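Side-chain contact in Rbam17540 (Bacillus amyloliquefaciens, PDB 2YOY), which is a copper-dependent polysaccharide oxygenase that probably cleaves cellulose chains by oxidation: residues A[90-95]-A[101-106]. Residues are numbered along the deposited sequence; the frame is centred on the assembly and turned at random.
Sequences FTWHYT and SKWHYY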
ATOM      1  N   PHE A  90       9.658  -7.036   1.155  1.00  9.27           N
ATOM      2  CA  PHE A  90       8.891  -5.888   0.641  1.00 10.46           C
ATOM      3  C   PHE A  90       9.922  -4.820   0.338  1.00  9.30           C
ATOM      4  O   PHE A  90      10.570  -4.305   1.244  1.00 12.61           O
ATOM      5  CB  PHE A  90       7.849  -5.409   1.676  1.00 11.48           C
ATOM      6  CG  PHE A  90       6.822  -6.423   1.938  1.00  6.29           C
ATOM      7  CD1 PHE A  90       7.067  -7.504   2.784  1.00 12.54           C
ATOM      8  CD2 PHE A  90       5.569  -6.365   1.278  1.00  8.22           C
ATOM      9  CE1 PHE A  90       6.109  -8.490   2.966  1.00 14.64           C
ATOM     10  CE2 PHE A  90       4.613  -7.370   1.470  1.00 10.44           C
ATOM     11  CZ  PHE A  90       4.875  -8.426   2.318  1.00 14.91           C
ATOM     12  N   THR A  91      10.099  -4.534  -0.955  1.00 10.77           N
ATOM     13  CA  THR A  91      11.075  -3.555  -1.421  1.00  9.61           C
ATOM     14  C   THR A  91      10.420  -2.307  -1.971  1.00 11.97           C
ATOM     15  O   THR A  91       9.584  -2.386  -2.882  1.00 10.16           O
ATOM     16  CB  THR A  91      11.947  -4.158  -2.528  1.00 11.50           C
ATOM     17  OG1 THR A  91      12.665  -5.268  -1.972  1.00 14.17           O
ATOM     18  CG2 THR A  91      12.929  -3.143  -3.020  1.00 15.15           C
ATOM     19  N   TRP A  92      10.803  -1.170  -1.403  1.00 12.53           N
ATOM     20  CA  TRP A  92      10.330   0.150  -1.839  1.00 11.22           C
ATOM     21  C   TRP A  92      11.246   0.720  -2.900  1.00 13.20           C
ATOM     22  O   TRP A  92      12.473   0.513  -2.851  1.00 11.86           O
ATOM     23  CB  TRP A  92      10.260   1.104  -0.641  1.00 10.04           C
ATOM     24  CG  TRP A  92       9.151   0.776   0.359  1.00  5.17           C
ATOM     25  CD1 TRP A  92       9.151  -0.228   1.269  1.00  9.05           C
ATOM     26  CD2 TRP A  92       7.921   1.492   0.554  1.00  6.57           C
ATOM     27  NE1 TRP A  92       7.986  -0.183   2.026  1.00  9.94           N
ATOM     28  CE2 TRP A  92       7.224   0.864   1.614  1.00  9.41           C
ATOM     29  CE3 TRP A  92       7.336   2.579  -0.073  1.00  9.46           C
ATOM     30  CZ2 TRP A  92       5.950   1.289   2.050  1.00 11.00           C
ATOM     31  CZ3 TRP A  92       6.064   3.011   0.385  1.00 11.77           C
ATOM     32  CH2 TRP A  92       5.412   2.384   1.437  1.00 11.44           C
ATOM     33  N   HIS A  93      10.658   1.404  -3.879  1.00 10.93           N
ATOM     34  CA  HIS A  93      11.376   2.270  -4.809  1.00 10.26           C
ATOM     35  C   HIS A  93      11.024   3.717  -4.425  1.00 16.12           C
ATOM     36  O   HIS A  93       9.834   4.049  -4.254  1.00 13.27           O
ATOM     37  CB  HIS A  93      10.924   2.016  -6.227  1.00 13.96           C
ATOM     38  CG  HIS A  93      11.501   2.969  -7.231  1.00 14.49           C
ATOM     39  ND1 HIS A  93      12.805   2.899  -7.667  1.00 34.01           N
ATOM     40  CD2 HIS A  93      10.957   4.038  -7.848  1.00 16.72           C
ATOM     41  CE1 HIS A  93      13.034   3.877  -8.521  1.00 37.69           C
ATOM     42  NE2 HIS A  93      11.925   4.577  -8.656  1.00 38.91           N
ATOM     43  N   TYR A  94      12.048   4.526  -4.215  1.00 10.90           N
ATOM     44  CA  TYR A  94      11.907   5.920  -3.792  1.00  4.74           C
ATOM     45  C   TYR A  94      12.258   6.880  -4.928  1.00 18.52           C
ATOM     46  O   TYR A  94      13.318   6.752  -5.559  1.00 14.57           O
ATOM     47  CB  TYR A  94      12.751   6.209  -2.552  1.00  9.56           C
ATOM     48  CG  TYR A  94      12.329   5.404  -1.367  1.00 11.31           C
ATOM     49  CD1 TYR A  94      11.150   5.710  -0.703  1.00 10.60           C
ATOM     50  CD2 TYR A  94      13.066   4.317  -0.926  1.00  9.74           C
ATOM     51  CE1 TYR A  94      10.742   4.965   0.359  1.00 11.88           C
ATOM     52  CE2 TYR A  94      12.667   3.559   0.155  1.00 15.79           C
ATOM     53  CZ  TYR A  94      11.490   3.880   0.778  1.00 16.35           C
ATOM     54  OH  TYR A  94      11.072   3.132   1.837  1.00  9.51           O
ATOM     55  N   THR A  95      11.348   7.799  -5.234  1.00 15.44           N
ATOM     56  CA  THR A  95      11.725   8.976  -6.038  1.00 23.28           C
ATOM     57  C   THR A  95      12.280  10.105  -5.140  1.00 21.61           C
ATOM     58  O   THR A  95      13.043  10.950  -5.590  1.00 19.53           O
ATOM     59  CB  THR A  95      10.545   9.488  -6.854  1.00 21.04           C
ATOM     60  OG1 THR A  95       9.514   9.943  -5.969  1.00 18.62           O
ATOM     61  CG2 THR A  95      10.016   8.383  -7.746  1.00 21.01           C
ATOM     62  N   SER A 101      10.994   7.509  10.102  1.00  8.78           N
ATOM     63  CA  SER A 101      10.838   7.070  11.476  1.00 12.92           C
ATOM     64  C   SER A 101      10.508   5.582  11.576  1.00 18.27           C
ATOM     65  O   SER A 101      11.024   4.892  12.440  1.00 13.62           O
ATOM     66  CB  SER A 101       9.799   7.901  12.215  1.00 24.00           C
ATOM     67  OG  SER A 101       8.586   7.886  11.526  1.00 26.36           O
ATOM     68  N   LYS A 102       9.638   5.087  10.700  1.00 13.84           N
ATOM     69  CA  LYS A 102       9.320   3.648  10.705  1.00 11.92           C
ATOM     70  C   LYS A 102       8.543   3.260   9.471  1.00 11.81           C
ATOM     71  O   LYS A 102       7.971   4.101   8.777  1.00 13.52           O
ATOM     72  CB  LYS A 102       8.521   3.216  11.949  1.00 11.83           C
ATOM     73  CG  LYS A 102       7.092   3.726  12.009  1.00 15.21           C
ATOM     74  CD  LYS A 102       6.356   3.185  13.222  1.00 11.71           C
ATOM     75  CE  LYS A 102       4.907   3.574  13.188  1.00 29.20           C
ATOM     76  NZ  LYS A 102       4.154   3.033  14.346  1.00 29.63           N
ATOM     77  N   TRP A 103       8.535   1.963   9.201  1.00 10.27           N
ATOM     78  CA  TRP A 103       7.563   1.364   8.336  1.00  9.33           C
ATOM     79  C   TRP A 103       6.770   0.328   9.122  1.00 11.99           C
ATOM     80  O   TRP A 103       7.225  -0.230  10.130  1.00 10.06           O
ATOM     81  CB  TRP A 103       8.192   0.661   7.145  1.00 14.16           C
ATOM     82  CG  TRP A 103       9.061   1.454   6.226  1.00 10.00           C
ATOM     83  CD1 TRP A 103       8.724   1.909   4.966  1.00  7.97           C
ATOM     84  CD2 TRP A 103      10.465   1.753   6.387  1.00  9.75           C
ATOM     85  NE1 TRP A 103       9.816   2.482   4.360  1.00  9.76           N
ATOM     86  CE2 TRP A 103      10.892   2.409   5.205  1.00 10.66           C
ATOM     87  CE3 TRP A 103      11.391   1.509   7.394  1.00 10.28           C
ATOM     88  CZ2 TRP A 103      12.238   2.827   5.009  1.00 12.62           C
ATOM     89  CZ3 TRP A 103      12.729   1.954   7.210  1.00 11.41           C
ATOM     90  CH2 TRP A 103      13.116   2.608   6.040  1.00 12.45           C
ATOM     91  N   HIS A 104       5.533   0.158   8.713  1.00  9.68           N
ATOM     92  CA  HIS A 104       4.604  -0.766   9.395  1.00  8.45           C
ATOM     93  C   HIS A 104       3.668  -1.427   8.405  1.00  7.11           C
ATOM     94  O   HIS A 104       3.197  -0.802   7.440  1.00  8.48           O
ATOM     95  CB  HIS A 104       3.904  -0.111  10.615  1.00 13.82           C
ATOM     96  CG  HIS A 104       3.415   1.292  10.396  1.00 10.54           C
ATOM     97  ND1 HIS A 104       2.149   1.685  10.771  1.00 12.27           N
ATOM     98  CD2 HIS A 104       4.022   2.406   9.901  1.00  7.20           C
ATOM     99  CE1 HIS A 104       1.974   2.961  10.465  1.00 10.69           C
ATOM    100  NE2 HIS A 104       3.107   3.426   9.965  1.00 14.45           N
ATOM    101  N   TYR A 105       3.448  -2.725   8.609  1.00  6.57           N
ATOM    102  CA  TYR A 105       2.752  -3.596   7.667  1.00  6.85           C
ATOM    103  C   TYR A 105       1.589  -4.302   8.357  1.00  7.45           C
ATOM    104  O   TYR A 105       1.722  -4.765   9.494  1.00  8.50           O
ATOM    105  CB  TYR A 105       3.721  -4.664   7.121  1.00  8.36           C
ATOM    106  CG  TYR A 105       4.827  -4.097   6.205  1.00  6.17           C
ATOM    107  CD1 TYR A 105       5.997  -3.625   6.726  1.00  3.86           C
ATOM    108  CD2 TYR A 105       4.659  -4.028   4.832  1.00 11.87           C
ATOM    109  CE1 TYR A 105       6.981  -3.113   5.941  1.00  7.21           C
ATOM    110  CE2 TYR A 105       5.658  -3.476   3.994  1.00 10.81           C
ATOM    111  CZ  TYR A 105       6.800  -3.001   4.583  1.00 12.60           C
ATOM    112  OH  TYR A 105       7.834  -2.515   3.846  1.00 10.47           O
ATOM    113  N   TYR A 106       0.471  -4.376   7.638  1.00  5.70           N
ATOM    114  CA  TYR A 106      -0.766  -4.925   8.101  1.00 10.80           C
ATOM    115  C   TYR A 106      -1.272  -5.903   7.029  1.00 13.39           C
ATOM    116  O   TYR A 106      -0.979  -5.741   5.847  1.00 11.28           O
ATOM    117  CB  TYR A 106      -1.792  -3.827   8.278  1.00  9.43           C
ATOM    118  CG  TYR A 106      -1.350  -2.692   9.189  1.00  8.01           C
ATOM    119  CD1 TYR A 106      -0.443  -1.719   8.758  1.00  7.05           C
ATOM    120  CD2 TYR A 106      -1.743  -2.645  10.511  1.00 10.13           C
ATOM    121  CE1 TYR A 106       0.025  -0.741   9.619  1.00  8.31           C
ATOM    122  CE2 TYR A 106      -1.316  -1.637  11.345  1.00 11.33           C
ATOM    123  CZ  TYR A 106      -0.435  -0.699  10.903  1.00 14.11           C
ATOM    124  OH  TYR A 106       0.024   0.275  11.730  1.00 10.68           O
TER
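Two indole-to-phenol hydrogen bonds join Trp92 and Tyr94 to Tyr105 and Trp103. Trp92 NE1 donates to Tyr105 OH at 3.0 Å, the hydroxyl lying almost in the indole plane, and in the reverse direction Trp103 NE1 donates to Tyr94 OH at 2.9 Å along a more bent path (140°). Between these bonds the two indoles slide past each other with planes 47° apart; Trp103 CD1 sits over one face of the Trp92 indole, toward its rim, 3.7 Å from Trp92 NE1. Two residues before Trp92 on its strand, Phe90 rests CB 3.7 Å from Tyr105 CE2, and their rings meet obliquely. In Trp92, CG lies anti to the carbonyl carbon (chi1 -70°), which brings the indole N-H to the Tyr105 hydroxyl.

Outside this layer, His142 ND1 also hydrogen-bonds Tyr105 OH, while Trp160 stacks on Trp103 and meets Tyr94 edge-to-face. The Tyr94 side chain is about 8 Å from the copper(I) ion. A phenylalanine in place of Trp92 would probably leave Tyr105 OH without its indole donor and open a gap beside Trp103. Strands 86-94 and 100-108 belong to different sheets, so the contact is core packing of the beta-sandwich typical of these oxygenases. With these two bonds, both indole N-H groups have an acceptor, and Tyr105 OH, gripped by Trp92 and His142 together, is probably held firmly in place.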